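Local coordinates for protein MdcD (Pseudomonas aeruginosa, PDB 5VIP) that probably serves as the beta subunit of a biotin-independent malonate decarboxylase, a carboxyltransferase-like protein of the ClpP/crotonase clan acting in malonyl-thioester decarboxylation, at residues L25-S30 / R63-G68; L99-N104 / V141-Y146; S171-T176 / G219-Y224. All blocks are in the same frame, centred on the assembly; numbering follows the deposited sequence.

Contact 1 of 3, residues L25-S30 / R63-G68; sequences LLDAGS and RGLLDG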
ATOM      1  N   LEU B  25      19.856  -2.013 -17.617  1.00 12.94           N
ATOM      2  CA  LEU B  25      18.540  -2.303 -18.207  1.00 11.42           C
ATOM      3  C   LEU B  25      18.098  -1.259 -19.244  1.00 13.49           C
ATOM      4  O   LEU B  25      17.458  -1.609 -20.235  1.00 15.35           O
ATOM      5  CB  LEU B  25      17.477  -2.434 -17.114  1.00 12.62           C
ATOM      6  CG  LEU B  25      17.577  -3.665 -16.213  1.00 15.22           C
ATOM      7  CD1 LEU B  25      16.496  -3.634 -15.119  1.00 12.88           C
ATOM      8  CD2 LEU B  25      17.479  -4.960 -17.030  1.00 17.01           C
ATOM      9  N   LEU B  26      18.444   0.010 -19.020  1.00 14.33           N
ATOM     10  CA  LEU B  26      18.048   1.096 -19.930  1.00 12.86           C
ATOM     11  C   LEU B  26      18.896   1.042 -21.194  1.00 15.23           C
ATOM     12  O   LEU B  26      20.035   0.557 -21.149  1.00 13.02           O
ATOM     13  CB  LEU B  26      18.187   2.453 -19.233  1.00 11.24           C
ATOM     14  CG  LEU B  26      17.136   2.750 -18.162  1.00 13.11           C
ATOM     15  CD1 LEU B  26      17.503   3.966 -17.304  1.00 14.18           C
ATOM     16  CD2 LEU B  26      15.796   2.964 -18.828  1.00 14.03           C
ATOM     17  N   ASP B  27      18.340   1.497 -22.319  1.00 14.13           N
ATOM     18  CA  ASP B  27      19.073   1.476 -23.590  1.00 15.26           C
ATOM     19  C   ASP B  27      20.438   2.143 -23.420  1.00 18.28           C
ATOM     20  O   ASP B  27      20.565   3.143 -22.707  1.00 14.67           O
ATOM     21  CB  ASP B  27      18.295   2.188 -24.718  1.00 16.42           C
ATOM     22  CG  ASP B  27      16.979   1.492 -25.091  1.00 20.69           C
ATOM     23  OD1 ASP B  27      16.681   0.388 -24.577  1.00 20.00           O
ATOM     24  OD2 ASP B  27      16.231   2.074 -25.914  1.00 20.18           O
ATOM     25  N   ALA B  28      21.456   1.589 -24.077  1.00 15.25           N
ATOM     26  CA  ALA B  28      22.810   2.117 -23.985  1.00 17.15           C
ATOM     27  C   ALA B  28      22.864   3.587 -24.386  1.00 18.77           C
ATOM     28  O   ALA B  28      22.291   3.991 -25.403  1.00 18.76           O
ATOM     29  CB  ALA B  28      23.768   1.296 -24.850  1.00 22.37           C
ATOM     30  N   GLY B  29      23.555   4.381 -23.572  1.00 15.45           N
ATOM     31  CA  GLY B  29      23.649   5.818 -23.793  1.00 17.34           C
ATOM     32  C   GLY B  29      22.442   6.648 -23.368  1.00 21.18           C
ATOM     33  O   GLY B  29      22.475   7.872 -23.513  1.00 19.47           O
ATOM     34  N   SER B  30      21.383   6.018 -22.843  1.00 12.96           N
ATOM     35  CA  SER B  30      20.196   6.780 -22.413  1.00 15.27           C
ATOM     36  C   SER B  30      20.117   7.032 -20.898  1.00 16.35           C
ATOM     37  O   SER B  30      19.372   7.911 -20.451  1.00 13.71           O
ATOM     38  CB  SER B  30      18.904   6.078 -22.857  1.00 14.17           C
ATOM     39  OG  SER B  30      18.637   4.951 -22.032  1.00 13.71           O
ATOM     40  N   ARG B  63      16.250   8.320 -15.655  1.00 15.10           N
ATOM     41  CA  ARG B  63      15.496   8.469 -16.886  1.00 14.05           C
ATOM     42  C   ARG B  63      16.275   7.790 -18.003  1.00 13.26           C
ATOM     43  O   ARG B  63      17.500   7.637 -17.926  1.00 15.49           O
ATOM     44  CB  ARG B  63      15.246   9.945 -17.186  1.00 18.99           C
ATOM     45  CG  ARG B  63      14.203  10.589 -16.267  1.00 18.21           C
ATOM     46  CD  ARG B  63      12.787  10.249 -16.752  1.00 18.22           C
ATOM     47  NE  ARG B  63      12.331  11.282 -17.674  1.00 26.00           N
ATOM     48  CZ  ARG B  63      11.706  11.068 -18.818  1.00 23.33           C
ATOM     49  NH1 ARG B  63      11.424   9.829 -19.223  1.00 24.99           N
ATOM     50  NH2 ARG B  63      11.361  12.109 -19.564  1.00 31.79           N
ATOM     51  N   GLY B  64      15.565   7.340 -19.032  1.00 15.72           N
ATOM     52  CA  GLY B  64      16.224   6.664 -20.132  1.00 14.86           C
ATOM     53  C   GLY B  64      15.215   6.184 -21.142  1.00 12.94           C
ATOM     54  O   GLY B  64      14.058   6.629 -21.128  1.00 15.30           O
ATOM     55  N   LEU B  65      15.664   5.291 -22.019  1.00 12.15           N
ATOM     56  CA  LEU B  65      14.791   4.676 -23.011  1.00 15.30           C
ATOM     57  C   LEU B  65      14.752   3.175 -22.771  1.00 15.23           C
ATOM     58  O   LEU B  65      15.750   2.570 -22.358  1.00 13.72           O
ATOM     59  CB  LEU B  65      15.269   4.973 -24.439  1.00 17.33           C
ATOM     60  CG  LEU B  65      15.340   6.441 -24.857  1.00 19.07           C
ATOM     61  CD1 LEU B  65      16.083   6.525 -26.212  1.00 16.75           C
ATOM     62  CD2 LEU B  65      13.945   7.030 -24.956  1.00 14.88           C
ATOM     63  N   LEU B  66      13.597   2.577 -23.023  1.00 15.25           N
ATOM     64  CA  LEU B  66      13.472   1.118 -23.015  1.00 14.39           C
ATOM     65  C   LEU B  66      12.971   0.706 -24.393  1.00 15.46           C
ATOM     66  O   LEU B  66      11.811   0.935 -24.717  1.00 16.80           O
ATOM     67  CB  LEU B  66      12.519   0.641 -21.903  1.00 14.87           C
ATOM     68  CG  LEU B  66      13.102   0.737 -20.478  1.00 16.51           C
ATOM     69  CD1 LEU B  66      12.048   0.480 -19.401  1.00 12.70           C
ATOM     70  CD2 LEU B  66      14.276  -0.233 -20.307  1.00 13.73           C
ATOM     71  N   ASP B  67      13.866   0.146 -25.204  1.00 15.35           N
ATOM     72  CA  ASP B  67      13.584  -0.150 -26.618  1.00 20.40           C
ATOM     73  C   ASP B  67      13.079   1.089 -27.359  1.00 22.21           C
ATOM     74  O   ASP B  67      12.113   1.021 -28.115  1.00 24.67           O
ATOM     75  CB  ASP B  67      12.562  -1.293 -26.737  1.00 20.65           C
ATOM     76  CG  ASP B  67      12.662  -2.045 -28.059  1.00 30.70           C
ATOM     77  OD1 ASP B  67      13.728  -1.996 -28.717  1.00 29.53           O
ATOM     78  OD2 ASP B  67      11.663  -2.696 -28.434  1.00 41.06           O
ATOM     79  N   GLY B  68      13.726   2.226 -27.125  1.00 19.47           N
ATOM     80  CA  GLY B  68      13.348   3.463 -27.783  1.00 19.93           C
ATOM     81  C   GLY B  68      12.185   4.215 -27.157  1.00 19.60           C
ATOM     82  O   GLY B  68      11.862   5.311 -27.605  1.00 18.21           O
TER
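Asp27 uses both its backbone and its carboxylate to hold the end of strand 59-66 and the turn that follows. Asp27 N lies 2.8 Å from Leu65 O in a nearly straight bond (176° at the hydrogen) that runs in the carbonyl plane. The side chain leaves with CG anti to the carbonyl carbon (chi1 -65°), and the carboxylate reaches the turn oxygen by oxygen: Asp27 OD1 takes the N-H of Asp67 at 2.9 Å and Asp27 OD2 that of Gly68 at 2.8 Å, each on its syn lone pair. Asp67 and Gly68 are the central residues of a type I' turn, which the positive phi of Gly68 (82°) fits, in the two-residue hairpin joining strands 59-66 and 69-76 of the crotonase-type sheet. One carboxylate thus satisfies two successive amides, whose N-H dipoles probably favour its charged form. Further along the loop, Ser30 OG donates to Asp27 O at 2.7 Å and accepts from Leu65 N at 3.0 Å, so the hydroxyl bridges loop and strand. Asp27 O is gripped twice, since Ser30 N also donates to it, closing a type II turn over Ala28-Gly29. Gly64 CA makes a CA-H...O contact to Ser30 O at 3.4 Å. The end of the Leu26 side chain reaches the strand, Leu26 CD2 meeting Leu66 CD2 at 3.8 Å as the two cross obliquely, while Leu66 also packs on helix 229-242.

Contact 2 of 3, residues L99-N104 / V141-Y146; sequences LAAEDN and VDLQRY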
ATOM      1  N   LEU B  99       5.154  11.703 -12.111  1.00 16.94           N
ATOM      2  CA  LEU B  99       5.524  12.413 -13.333  1.00 14.85           C
ATOM      3  C   LEU B  99       5.310  11.527 -14.565  1.00 15.07           C
ATOM      4  O   LEU B  99       5.023  12.025 -15.653  1.00 16.01           O
ATOM      5  CB  LEU B  99       6.976  12.904 -13.252  1.00 16.35           C
ATOM      6  CG  LEU B  99       7.175  14.115 -12.318  1.00 20.02           C
ATOM      7  CD1 LEU B  99       8.656  14.473 -12.176  1.00 19.14           C
ATOM      8  CD2 LEU B  99       6.396  15.320 -12.830  1.00 23.79           C
ATOM      9  N   ALA B 100       5.446  10.217 -14.407  1.00 15.00           N
ATOM     10  CA  ALA B 100       5.192   9.321 -15.538  1.00 15.49           C
ATOM     11  C   ALA B 100       3.712   9.342 -15.891  1.00 15.04           C
ATOM     12  O   ALA B 100       3.349   9.316 -17.062  1.00 15.56           O
ATOM     13  CB  ALA B 100       5.645   7.901 -15.235  1.00 14.58           C
ATOM     14  N   ALA B 101       2.856   9.394 -14.877  1.00 15.35           N
ATOM     15  CA  ALA B 101       1.421   9.490 -15.139  1.00 19.49           C
ATOM     16  C   ALA B 101       1.114  10.821 -15.838  1.00 18.09           C
ATOM     17  O   ALA B 101       0.336  10.871 -16.789  1.00 17.59           O
ATOM     18  CB  ALA B 101       0.632   9.358 -13.843  1.00 16.88           C
ATOM     19  N   GLU B 102       1.741  11.897 -15.365  1.00 18.36           N
ATOM     20  CA  GLU B 102       1.563  13.218 -15.972  1.00 19.33           C
ATOM     21  C   GLU B 102       1.988  13.207 -17.450  1.00 20.31           C
ATOM     22  O   GLU B 102       1.281  13.742 -18.311  1.00 22.41           O
ATOM     23  CB  GLU B 102       2.345  14.260 -15.169  1.00 22.00           C
ATOM     24  CG  GLU B 102       2.105  15.703 -15.553  1.00 30.02           C
ATOM     25  CD  GLU B 102       2.596  16.660 -14.472  1.00 32.15           C
ATOM     26  OE1 GLU B 102       3.111  17.742 -14.821  1.00 41.60           O
ATOM     27  OE2 GLU B 102       2.468  16.324 -13.270  1.00 35.62           O
ATOM     28  N   ASP B 103       3.127  12.579 -17.742  1.00 18.15           N
ATOM     29  CA  ASP B 103       3.581  12.389 -19.120  1.00 17.31           C
ATOM     30  C   ASP B 103       2.483  11.754 -19.969  1.00 19.26           C
ATOM     31  O   ASP B 103       2.164  12.229 -21.059  1.00 18.58           O
ATOM     32  CB  ASP B 103       4.839  11.499 -19.174  1.00 20.65           C
ATOM     33  CG  ASP B 103       6.131  12.289 -19.131  1.00 23.61           C
ATOM     34  OD1 ASP B 103       6.078  13.534 -19.225  1.00 24.85           O
ATOM     35  OD2 ASP B 103       7.212  11.661 -19.016  1.00 21.57           O
ATOM     36  N   ASN B 104       1.909  10.668 -19.468  1.00 16.68           N
ATOM     37  CA  ASN B 104       0.906   9.937 -20.231  1.00 19.13           C
ATOM     38  C   ASN B 104      -0.340  10.779 -20.485  1.00 19.22           C
ATOM     39  O   ASN B 104      -0.934  10.693 -21.564  1.00 24.18           O
ATOM     40  CB  ASN B 104       0.541   8.626 -19.523  1.00 16.90           C
ATOM     41  CG  ASN B 104       1.518   7.512 -19.854  1.00 19.51           C
ATOM     42  OD1 ASN B 104       1.365   6.825 -20.863  1.00 15.74           O
ATOM     43  ND2 ASN B 104       2.547   7.352 -19.026  1.00 16.44           N
ATOM     44  N   VAL B 141      -1.382   2.922  -9.342  1.00 11.80           N
ATOM     45  CA  VAL B 141      -2.741   2.722  -9.830  1.00 13.51           C
ATOM     46  C   VAL B 141      -3.078   3.797 -10.878  1.00 14.80           C
ATOM     47  O   VAL B 141      -3.632   3.490 -11.937  1.00 14.66           O
ATOM     48  CB  VAL B 141      -3.759   2.729  -8.657  1.00 13.11           C
ATOM     49  CG1 VAL B 141      -5.210   2.579  -9.169  1.00 14.66           C
ATOM     50  CG2 VAL B 141      -3.434   1.597  -7.681  1.00 11.30           C
ATOM     51  N   ASP B 142      -2.711   5.045 -10.597  1.00 13.15           N
ATOM     52  CA  ASP B 142      -2.945   6.144 -11.549  1.00 14.53           C
ATOM     53  C   ASP B 142      -2.224   5.881 -12.870  1.00 15.78           C
ATOM     54  O   ASP B 142      -2.824   5.998 -13.931  1.00 16.73           O
ATOM     55  CB  ASP B 142      -2.492   7.481 -10.951  1.00 17.61           C
ATOM     56  CG  ASP B 142      -2.804   8.672 -11.844  1.00 23.65           C
ATOM     57  OD1 ASP B 142      -3.597   8.532 -12.804  1.00 24.36           O
ATOM     58  OD2 ASP B 142      -2.254   9.763 -11.569  1.00 23.00           O
ATOM     59  N   LEU B 143      -0.951   5.497 -12.801  1.00 13.11           N
ATOM     60  CA  LEU B 143      -0.155   5.297 -14.004  1.00 13.44           C
ATOM     61  C   LEU B 143      -0.685   4.133 -14.840  1.00 14.13           C
ATOM     62  O   LEU B 143      -0.623   4.167 -16.071  1.00 16.42           O
ATOM     63  CB  LEU B 143       1.321   5.064 -13.643  1.00 13.46           C
ATOM     64  CG  LEU B 143       2.304   4.746 -14.787  1.00 13.03           C
ATOM     65  CD1 LEU B 143       2.251   5.808 -15.907  1.00 12.14           C
ATOM     66  CD2 LEU B 143       3.728   4.628 -14.248  1.00 13.27           C
ATOM     67  N   GLN B 144      -1.231   3.122 -14.172  1.00 13.80           N
ATOM     68  CA  GLN B 144      -1.694   1.930 -14.866  1.00 15.29           C
ATOM     69  C   GLN B 144      -3.087   2.100 -15.487  1.00 16.98           C
ATOM     70  O   GLN B 144      -3.684   1.139 -15.965  1.00 16.09           O
ATOM     71  CB  GLN B 144      -1.632   0.729 -13.927  1.00 14.62           C
ATOM     72  CG  GLN B 144      -0.160   0.323 -13.716  1.00 13.18           C
ATOM     73  CD  GLN B 144       0.052  -0.922 -12.880  1.00 14.41           C
ATOM     74  OE1 GLN B 144       1.113  -1.534 -12.952  1.00 16.88           O
ATOM     75  NE2 GLN B 144      -0.942  -1.301 -12.080  1.00 13.52           N
ATOM     76  N   ARG B 145      -3.569   3.336 -15.527  1.00 14.99           N
ATOM     77  CA  ARG B 145      -4.648   3.687 -16.446  1.00 18.90           C
ATOM     78  C   ARG B 145      -4.099   3.882 -17.864  1.00 20.41           C
ATOM     79  O   ARG B 145      -4.859   3.906 -18.832  1.00 17.80           O
ATOM     80  CB  ARG B 145      -5.371   4.941 -15.959  1.00 19.26           C
ATOM     81  CG  ARG B 145      -6.115   4.695 -14.646  1.00 20.39           C
ATOM     82  CD  ARG B 145      -6.929   5.890 -14.228  1.00 28.57           C
ATOM     83  NE  ARG B 145      -6.109   7.059 -13.947  1.00 25.89           N
ATOM     84  CZ  ARG B 145      -6.620   8.247 -13.637  1.00 27.66           C
ATOM     85  NH1 ARG B 145      -7.930   8.397 -13.582  1.00 32.09           N
ATOM     86  NH2 ARG B 145      -5.828   9.281 -13.395  1.00 28.13           N
ATOM     87  N   TYR B 146      -2.775   3.978 -17.983  1.00 16.08           N
ATOM     88  CA  TYR B 146      -2.116   4.287 -19.258  1.00 17.64           C
ATOM     89  C   TYR B 146      -1.055   3.266 -19.675  1.00 17.27           C
ATOM     90  O   TYR B 146      -0.955   2.888 -20.849  1.00 18.06           O
ATOM     91  CB  TYR B 146      -1.458   5.673 -19.179  1.00 18.01           C
ATOM     92  CG  TYR B 146      -2.327   6.713 -18.519  1.00 19.04           C
ATOM     93  CD1 TYR B 146      -3.341   7.346 -19.224  1.00 19.48           C
ATOM     94  CD2 TYR B 146      -2.140   7.054 -17.183  1.00 17.44           C
ATOM     95  CE1 TYR B 146      -4.152   8.290 -18.617  1.00 20.33           C
ATOM     96  CE2 TYR B 146      -2.939   7.997 -16.570  1.00 21.71           C
ATOM     97  CZ  TYR B 146      -3.939   8.616 -17.295  1.00 23.03           C
ATOM     98  OH  TYR B 146      -4.735   9.547 -16.677  1.00 23.57           O
TER
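Within residues 99-104 and 141-146, Ala101 and Leu143 have the nearest CA atoms, 4.6 Å apart, a distance allowed by the small alanine side chain. Leu143, its CG anti to the backbone N (chi1 176°), spreads both methyls over the neighbouring helix. Leu143 CD2 rests 3.9 Å from Ala100 CB, and Leu143 CD1 lies against the backbone N of Ala101 and, at 3.5 Å, against ND2 of Asn104, whose side chain it crosses at about a right angle. No hydrogen bond joins the two segments, so this buried part relies on apolar packing. The Asn104 amide is nevertheless fixed: Asn104 ND2 donates to Ala100 O at 2.9 Å, from above the carbonyl plane, and also to Thr110 O, while Ala100 O additionally receives Asn104 N.

Toward the partly exposed side the contact becomes more polar and less buried, though its atoms approach just as closely. The Asn104 and Tyr146 side chains run antiparallel alongside one another, their amide and ring planes only 17° apart; Asn104 CB comes 3.6 Å from Tyr146 CG, and Asn104 OD1 lies 3.5 Å from Tyr146 CB. The Tyr146 hydroxyl pairs with Arg105. Arg145 takes Asp142 OD1 through NH2 in a very short salt bridge of 2.4 Å, the oxygen being met from above the carboxylate plane, and Arg105 also salt-bridges that oxygen. Asp142 OD2 merely touches Ala101 CB at 3.7 Å. Such close alanine-leucine packing joins two helices connected through strand 111-115 in the alpha/beta layering of the crotonase-like fold.

Contact 3 of 3, residues S171-T176 / G219-Y224; sequences SYVLVT and GLADAY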
ATOM      1  N   SER B 171       1.360  -4.281 -12.787  1.00 11.71           N
ATOM      2  CA  SER B 171       0.851  -5.125 -13.877  1.00 13.88           C
ATOM      3  C   SER B 171       1.600  -6.438 -14.021  1.00 16.17           C
ATOM      4  O   SER B 171       0.997  -7.494 -14.227  1.00 13.31           O
ATOM      5  CB  SER B 171       0.926  -4.378 -15.222  1.00 13.60           C
ATOM      6  OG  SER B 171       0.021  -3.280 -15.248  1.00 15.48           O
ATOM      7  N   TYR B 172       2.925  -6.368 -13.942  1.00 11.86           N
ATOM      8  CA  TYR B 172       3.741  -7.569 -14.096  1.00 14.39           C
ATOM      9  C   TYR B 172       4.807  -7.633 -13.025  1.00 14.15           C
ATOM     10  O   TYR B 172       5.456  -6.630 -12.747  1.00 14.46           O
ATOM     11  CB  TYR B 172       4.398  -7.613 -15.485  1.00 11.58           C
ATOM     12  CG  TYR B 172       3.384  -7.521 -16.594  1.00 14.16           C
ATOM     13  CD1 TYR B 172       2.505  -8.572 -16.840  1.00 12.88           C
ATOM     14  CD2 TYR B 172       3.266  -6.365 -17.356  1.00 14.46           C
ATOM     15  CE1 TYR B 172       1.545  -8.481 -17.851  1.00 14.63           C
ATOM     16  CE2 TYR B 172       2.318  -6.261 -18.370  1.00 13.11           C
ATOM     17  CZ  TYR B 172       1.463  -7.324 -18.611  1.00 16.55           C
ATOM     18  OH  TYR B 172       0.524  -7.209 -19.617  1.00 13.51           O
ATOM     19  N   VAL B 173       4.984  -8.820 -12.444  1.00 13.89           N
ATOM     20  CA  VAL B 173       6.011  -9.048 -11.432  1.00 13.79           C
ATOM     21  C   VAL B 173       6.978 -10.126 -11.904  1.00 15.54           C
ATOM     22  O   VAL B 173       6.572 -11.268 -12.169  1.00 15.37           O
ATOM     23  CB  VAL B 173       5.401  -9.484 -10.073  1.00 16.05           C
ATOM     24  CG1 VAL B 173       6.516  -9.797  -9.083  1.00 17.18           C
ATOM     25  CG2 VAL B 173       4.476  -8.401  -9.528  1.00 16.87           C
ATOM     26  N   LEU B 174       8.249  -9.759 -12.032  1.00 12.62           N
ATOM     27  CA  LEU B 174       9.252 -10.689 -12.544  1.00 12.76           C
ATOM     28  C   LEU B 174      10.196 -11.042 -11.413  1.00 15.06           C
ATOM     29  O   LEU B 174      10.668 -10.159 -10.696  1.00 16.76           O
ATOM     30  CB  LEU B 174      10.036 -10.089 -13.727  1.00 12.74           C
ATOM     31  CG  LEU B 174       9.252  -9.269 -14.769  1.00 15.50           C
ATOM     32  CD1 LEU B 174      10.125  -8.877 -15.970  1.00 13.26           C
ATOM     33  CD2 LEU B 174       7.976  -9.951 -15.192  1.00 17.63           C
ATOM     34  N   VAL B 175      10.473 -12.328 -11.244  1.00 15.45           N
ATOM     35  CA  VAL B 175      11.320 -12.759 -10.141  1.00 14.37           C
ATOM     36  C   VAL B 175      12.422 -13.712 -10.605  1.00 18.21           C
ATOM     37  O   VAL B 175      12.302 -14.373 -11.637  1.00 19.37           O
ATOM     38  CB  VAL B 175      10.495 -13.452  -9.040  1.00 15.59           C
ATOM     39  CG1 VAL B 175       9.489 -12.475  -8.406  1.00 15.75           C
ATOM     40  CG2 VAL B 175       9.785 -14.696  -9.610  1.00 16.76           C
ATOM     41  N   THR B 176      13.499 -13.770  -9.830  1.00 17.99           N
ATOM     42  CA  THR B 176      14.551 -14.753 -10.048  1.00 19.68           C
ATOM     43  C   THR B 176      14.433 -15.851  -8.995  1.00 22.68           C
ATOM     44  O   THR B 176      13.604 -15.761  -8.082  1.00 22.72           O
ATOM     45  CB  THR B 176      15.954 -14.118  -9.959  1.00 19.28           C
ATOM     46  OG1 THR B 176      16.143 -13.599  -8.635  1.00 24.57           O
ATOM     47  CG2 THR B 176      16.101 -12.983 -10.953  1.00 20.00           C
ATOM     48  N   GLY B 219       1.160 -18.560  -9.231  1.00 18.46           N
ATOM     49  CA  GLY B 219       0.550 -17.532 -10.060  1.00 21.66           C
ATOM     50  C   GLY B 219       0.669 -16.108  -9.525  1.00 21.09           C
ATOM     51  O   GLY B 219       0.021 -15.188 -10.032  1.00 24.72           O
ATOM     52  N   LEU B 220       1.513 -15.919  -8.519  1.00 17.10           N
ATOM     53  CA  LEU B 220       1.687 -14.610  -7.882  1.00 15.72           C
ATOM     54  C   LEU B 220       2.812 -13.788  -8.509  1.00 16.95           C
ATOM     55  O   LEU B 220       2.980 -12.602  -8.205  1.00 19.36           O
ATOM     56  CB  LEU B 220       1.954 -14.796  -6.388  1.00 19.16           C
ATOM     57  CG  LEU B 220       0.759 -15.305  -5.581  1.00 20.90           C
ATOM     58  CD1 LEU B 220       1.197 -15.549  -4.142  1.00 20.53           C
ATOM     59  CD2 LEU B 220      -0.399 -14.311  -5.615  1.00 18.37           C
ATOM     60  N   ALA B 221       3.605 -14.436  -9.352  1.00 17.68           N
ATOM     61  CA  ALA B 221       4.579 -13.746 -10.192  1.00 19.30           C
ATOM     62  C   ALA B 221       4.338 -14.160 -11.633  1.00 19.56           C
ATOM     63  O   ALA B 221       3.893 -15.286 -11.908  1.00 18.86           O
ATOM     64  CB  ALA B 221       6.014 -14.068  -9.766  1.00 17.61           C
ATOM     65  N   ASP B 222       4.641 -13.263 -12.561  1.00 14.50           N
ATOM     66  CA  ASP B 222       4.301 -13.487 -13.955  1.00 16.05           C
ATOM     67  C   ASP B 222       5.388 -14.205 -14.745  1.00 18.80           C
ATOM     68  O   ASP B 222       5.103 -14.895 -15.719  1.00 17.99           O
ATOM     69  CB  ASP B 222       3.959 -12.156 -14.602  1.00 13.74           C
ATOM     70  CG  ASP B 222       2.787 -11.486 -13.922  1.00 17.92           C
ATOM     71  OD1 ASP B 222       1.633 -11.899 -14.193  1.00 17.67           O
ATOM     72  OD2 ASP B 222       3.015 -10.572 -13.082  1.00 14.75           O
ATOM     73  N   ALA B 223       6.636 -14.042 -14.327  1.00 16.47           N
ATOM     74  CA  ALA B 223       7.727 -14.743 -14.983  1.00 15.92           C
ATOM     75  C   ALA B 223       8.812 -15.076 -13.971  1.00 20.68           C
ATOM     76  O   ALA B 223       9.034 -14.323 -13.013  1.00 17.03           O
ATOM     77  CB  ALA B 223       8.294 -13.915 -16.129  1.00 18.31           C
ATOM     78  N   TYR B 224       9.477 -16.200 -14.216  1.00 18.21           N
ATOM     79  CA  TYR B 224      10.569 -16.719 -13.402  1.00 16.69           C
ATOM     80  C   TYR B 224      11.837 -16.642 -14.247  1.00 17.82           C
ATOM     81  O   TYR B 224      11.966 -17.369 -15.215  1.00 23.02           O
ATOM     82  CB  TYR B 224      10.248 -18.161 -12.975  1.00 20.15           C
ATOM     83  CG  TYR B 224      11.291 -18.887 -12.160  1.00 21.55           C
ATOM     84  CD1 TYR B 224      11.704 -18.404 -10.928  1.00 24.33           C
ATOM     85  CD2 TYR B 224      11.832 -20.087 -12.607  1.00 28.14           C
ATOM     86  CE1 TYR B 224      12.650 -19.082 -10.173  1.00 28.93           C
ATOM     87  CE2 TYR B 224      12.773 -20.775 -11.857  1.00 31.93           C
ATOM     88  CZ  TYR B 224      13.180 -20.269 -10.640  1.00 36.45           C
ATOM     89  OH  TYR B 224      14.117 -20.947  -9.885  1.00 38.97           O
TER
HETATM   90  O   HOH W   1      -0.268  -9.849 -14.420  1.00 19.42           O
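Strands 172-176 and 223-225 run parallel at one margin of the main sheet, pairing Leu174 with Ala223 and Val175 with Tyr224. Val175 N donates to Ala223 O at 3.0 Å, and one step earlier Asp222 N donates to Val173 O at 2.8 Å; both bonds lie in the carbonyl plane. The Asp222 side chain extends this ladder by one rung. Asp222 CB passes 3.7 Å from Val173 O, then CG, anti to the carbonyl carbon (chi1 -60°), sits at the edge of the Tyr172 ring, with carboxylate and ring planes 79° apart. At the tip the oxygens diverge: Asp222 OD2 accepts Val173 N at 2.7 Å on its anti lone pair (164° at the hydrogen) and touches Tyr172 CA, whereas Asp222 OD1 receives a water that also donates to Ser171 O at 2.7 Å. Arg249 forms a salt bridge to OD2 as well.

On the face carrying Val175, Val175 CG2 meets Ala221 CB at 3.8 Å; on the face carrying Leu174, Leu174 CD2 lies 4.1 Å from Ala223 CB, and Leu174 and Ala223 both pack against Tyr239 of helix 229-242. The Tyr172 hydroxyl bonds to Gly243 O. With a backbone N-H and an arginine on one oxygen and a water on the other, the carboxylate of Asp222 is probably held ionised, taking the place of a main-chain acceptor where the chain enters the outermost strand of this chain's sheet.

In the fold
The three contacts follow one another along the chain, and all lie within the carboxyltransferase family region. Contacts 1 and 3 reach the same mixed sheet near its two margins; their centres are about 22 Å apart and their nearest atoms about 8 Å, so they do not touch, yet helix 229-242 packs on both. Contact 2, between helices, lies about 19 Å from contact 1 and about 21 Å from contact 3, centre to centre, but touches each. Arg63 NH2 of contact 1 packs 4.2 Å from Asp103 OD2 of contact 2, and Gln144 OE1 of contact 2 probably hydrogen-bonds Ser171 N of contact 3 at 2.8 Å. The other protein chain reaches residues of all three.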